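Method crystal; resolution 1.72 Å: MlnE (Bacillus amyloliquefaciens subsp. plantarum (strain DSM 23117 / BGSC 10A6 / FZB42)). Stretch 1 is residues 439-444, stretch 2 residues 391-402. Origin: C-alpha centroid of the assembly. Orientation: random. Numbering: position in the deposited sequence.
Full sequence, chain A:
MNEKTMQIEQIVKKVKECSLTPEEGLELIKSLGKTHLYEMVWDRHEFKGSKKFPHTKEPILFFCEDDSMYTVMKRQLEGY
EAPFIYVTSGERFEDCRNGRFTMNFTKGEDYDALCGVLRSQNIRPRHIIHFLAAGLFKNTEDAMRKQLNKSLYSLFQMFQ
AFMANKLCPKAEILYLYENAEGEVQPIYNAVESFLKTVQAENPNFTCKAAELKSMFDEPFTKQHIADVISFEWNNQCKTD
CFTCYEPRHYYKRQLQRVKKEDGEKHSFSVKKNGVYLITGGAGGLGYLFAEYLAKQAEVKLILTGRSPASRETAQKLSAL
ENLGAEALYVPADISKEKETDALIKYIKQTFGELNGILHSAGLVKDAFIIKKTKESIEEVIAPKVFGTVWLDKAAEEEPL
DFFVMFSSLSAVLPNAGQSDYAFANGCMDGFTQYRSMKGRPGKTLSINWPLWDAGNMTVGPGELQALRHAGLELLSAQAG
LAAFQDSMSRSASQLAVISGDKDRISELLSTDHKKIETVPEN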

# COMPACT_ATOMS: atom_id res chain seq x y z
N GLY A 439 3.03 13.55 -14.64
CA GLY A 439 2.07 14.17 -15.51
C GLY A 439 1.35 13.21 -16.43
O GLY A 439 1.05 13.52 -17.57
N ARG A 440 1.05 12.02 -15.94
CA ARG A 440 0.29 11.07 -16.76
C ARG A 440 -1.09 11.58 -17.05
O ARG A 440 -1.81 12.05 -16.14
CB ARG A 440 0.16 9.71 -16.03
CG ARG A 440 1.45 8.99 -15.83
CD ARG A 440 1.96 8.29 -17.08
NE ARG A 440 3.06 7.43 -16.68
CZ ARG A 440 4.34 7.74 -16.73
NH1 ARG A 440 4.75 8.89 -17.24
NH2 ARG A 440 5.23 6.87 -16.24
N PRO A 441 -1.53 11.41 -18.30
CA PRO A 441 -2.85 11.88 -18.63
C PRO A 441 -3.99 11.03 -18.08
O PRO A 441 -3.78 9.90 -17.67
CB PRO A 441 -2.85 11.93 -20.14
CG PRO A 441 -1.79 10.97 -20.56
CD PRO A 441 -0.74 11.04 -19.48
N GLY A 442 -5.17 11.62 -18.05
CA GLY A 442 -6.35 10.99 -17.53
C GLY A 442 -6.41 10.89 -16.00
O GLY A 442 -5.60 11.49 -15.31
N LYS A 443 -7.37 10.12 -15.52
CA LYS A 443 -7.66 9.99 -14.12
C LYS A 443 -6.81 8.85 -13.55
O LYS A 443 -6.67 7.79 -14.20
CB LYS A 443 -9.15 9.75 -13.89
CG LYS A 443 -9.46 9.56 -12.40
CD LYS A 443 -10.75 10.16 -11.91
CE LYS A 443 -10.76 10.30 -10.40
NZ LYS A 443 -10.04 11.42 -9.75
N THR A 444 -6.15 9.13 -12.44
CA THR A 444 -5.41 8.15 -11.66
C THR A 444 -6.17 7.96 -10.36
O THR A 444 -6.52 8.92 -9.70
CB THR A 444 -3.98 8.65 -11.37
OG1 THR A 444 -3.26 8.58 -12.57
CG2 THR A 444 -3.28 7.75 -10.36
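Stretch 2 391-402: LDKAAEEEPLDF

How does stretch 2 run along stretch 1? It starts as the last turn of a helix, Leu391 to Ala394, whose end is marked by Ala395 leaving helical angles. A type I turn from Ala395 to Glu398 follows, closed by Glu398 N to Ala395 O at 2.9 Å, and an irregular loop, Pro399 to Asp401, then leads to Phe402. There the two stretches run parallel: Lys443 pairs with Phe402 in a beta bridge, CA to CA 4.5 Å. The other near approaches of CA atoms are Gly442 to Asp401, 4.3 Å, and Arg440 to Glu396, 7.4 Å.

What holds Arg440 in its bent shape? Chi1 and chi2 are both m, and chi3 is t, which carries the guanidinium to the helix end. Asp392, with chi1 t, meets it edge-on with both oxygens: Arg440 NE donates to Asp392 OD1 and Arg440 NH2 to Asp392 OD2, each at 2.8 Å, a two-pronged salt bridge. Glu396, extended with chi1 and chi2 t, lays CG over one guanidinium face, 3.7 Å from Arg440 NH1. Its OE2 is 3.9 Å from Arg440 NH1 but well out of plane, so this long salt bridge rests on charge alone; a water accepts from Arg440 NH1 and donates to Glu396 OE2, both at 2.9 Å.

Why does glycine suit position 442? The phi of Gly442 is 75°, and an ideal CB on Gly442 would lie 2.2 Å from Leu400 O, a clash. Without one, Gly442 CA approaches Leu400 O to 3.4 Å in a CA-H...O contact.

How do the strands close the contact? Lys443 N donates to Asp401 O at 3.0 Å, nearly straight, while Phe402 CA reaches Lys443 O at 3.2 Å through a CA-H...O contact. Lys443 and Phe402 share a sheet face, CB to CB 4.4 Å, yet their chi1 values, t and p, accompany side-chain ends that lead away from the opposing stretch.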

# COMPACT_ATOMS: atom_id res chain seq x y z
N LEU A 391 2.70 -1.82 -15.64
CA LEU A 391 1.54 -1.39 -16.42
C LEU A 391 1.63 0.10 -16.72
O LEU A 391 1.40 0.53 -17.82
CB LEU A 391 0.26 -1.66 -15.67
CG LEU A 391 -0.22 -3.10 -15.59
CD1 LEU A 391 -1.20 -3.36 -14.46
CD2 LEU A 391 -0.90 -3.42 -16.94
N ASP A 392 1.99 0.89 -15.73
CA ASP A 392 2.20 2.31 -15.96
C ASP A 392 3.33 2.53 -16.98
O ASP A 392 3.20 3.37 -17.87
CB ASP A 392 2.58 3.01 -14.69
CG ASP A 392 3.08 4.45 -14.93
OD1 ASP A 392 2.22 5.31 -15.14
OD2 ASP A 392 4.29 4.66 -14.89
N LYS A 393 4.42 1.80 -16.82
CA LYS A 393 5.61 1.94 -17.63
C LYS A 393 5.32 1.56 -19.08
O LYS A 393 5.54 2.36 -19.97
CB LYS A 393 6.73 1.10 -17.10
CG LYS A 393 8.10 1.43 -17.71
CD LYS A 393 9.14 0.58 -16.97
CE LYS A 393 10.58 0.96 -17.31
NZ LYS A 393 11.56 0.18 -16.55
N ALA A 394 4.75 0.38 -19.30
CA ALA A 394 4.40 -0.03 -20.68
C ALA A 394 3.38 0.87 -21.34
O ALA A 394 3.37 0.97 -22.55
CB ALA A 394 3.86 -1.44 -20.67
N ALA A 395 2.49 1.49 -20.56
CA ALA A 395 1.41 2.28 -21.13
C ALA A 395 1.68 3.78 -21.07
O ALA A 395 0.75 4.58 -21.27
CB ALA A 395 0.12 1.99 -20.40
N GLU A 396 2.93 4.14 -20.80
CA GLU A 396 3.34 5.52 -20.62
C GLU A 396 2.83 6.47 -21.73
O GLU A 396 2.32 7.54 -21.43
CB GLU A 396 4.87 5.58 -20.59
CG GLU A 396 5.39 6.97 -20.38
CD GLU A 396 6.84 6.99 -19.93
OE1 GLU A 396 7.41 5.93 -19.57
OE2 GLU A 396 7.40 8.11 -19.95
N GLU A 397 3.00 6.04 -22.98
CA GLU A 397 2.61 6.84 -24.16
C GLU A 397 1.14 6.66 -24.59
O GLU A 397 0.72 7.25 -25.57
CB GLU A 397 3.51 6.52 -25.37
CG GLU A 397 5.02 6.56 -25.16
CD GLU A 397 5.53 7.92 -24.71
OE1 GLU A 397 4.85 8.94 -24.98
OE2 GLU A 397 6.60 7.99 -24.07
N GLU A 398 0.34 5.83 -23.91
CA GLU A 398 -1.02 5.61 -24.34
C GLU A 398 -1.96 6.69 -23.82
O GLU A 398 -1.75 7.25 -22.71
CB GLU A 398 -1.49 4.19 -23.97
CG GLU A 398 -0.70 3.10 -24.69
CD GLU A 398 -0.80 3.22 -26.22
OE1 GLU A 398 -1.93 3.33 -26.71
OE2 GLU A 398 0.25 3.24 -26.90
N PRO A 399 -2.98 7.03 -24.62
CA PRO A 399 -3.90 8.12 -24.27
C PRO A 399 -4.96 7.59 -23.26
O PRO A 399 -6.16 7.42 -23.59
CB PRO A 399 -4.55 8.46 -25.63
CG PRO A 399 -4.64 7.07 -26.31
CD PRO A 399 -3.34 6.40 -25.93
N LEU A 400 -4.51 7.27 -22.04
CA LEU A 400 -5.42 6.66 -21.09
C LEU A 400 -6.36 7.73 -20.57
O LEU A 400 -5.95 8.81 -20.15
CB LEU A 400 -4.68 6.01 -19.90
CG LEU A 400 -3.62 4.96 -20.21
CD1 LEU A 400 -2.97 4.38 -18.94
CD2 LEU A 400 -4.20 3.81 -21.04
N ASP A 401 -7.61 7.40 -20.53
CA ASP A 401 -8.60 8.18 -19.82
C ASP A 401 -8.58 7.87 -18.33
O ASP A 401 -9.02 8.70 -17.53
CB ASP A 401 -9.99 7.90 -20.38
CG ASP A 401 -10.15 8.48 -21.81
OD1 ASP A 401 -9.75 9.63 -21.98
OD2 ASP A 401 -10.59 7.81 -22.77
N PHE A 402 -8.18 6.64 -17.98
CA PHE A 402 -8.14 6.24 -16.56
C PHE A 402 -7.17 5.10 -16.33
O PHE A 402 -6.80 4.32 -17.28
CB PHE A 402 -9.54 5.93 -15.96
CG PHE A 402 -10.25 4.81 -16.65
CD1 PHE A 402 -9.90 3.49 -16.36
CD2 PHE A 402 -11.18 5.06 -17.65
CE1 PHE A 402 -10.51 2.44 -16.97
CE2 PHE A 402 -11.81 3.99 -18.30
CZ PHE A 402 -11.46 2.68 -17.97
O HOH W 1 7.52 9.58 -17.41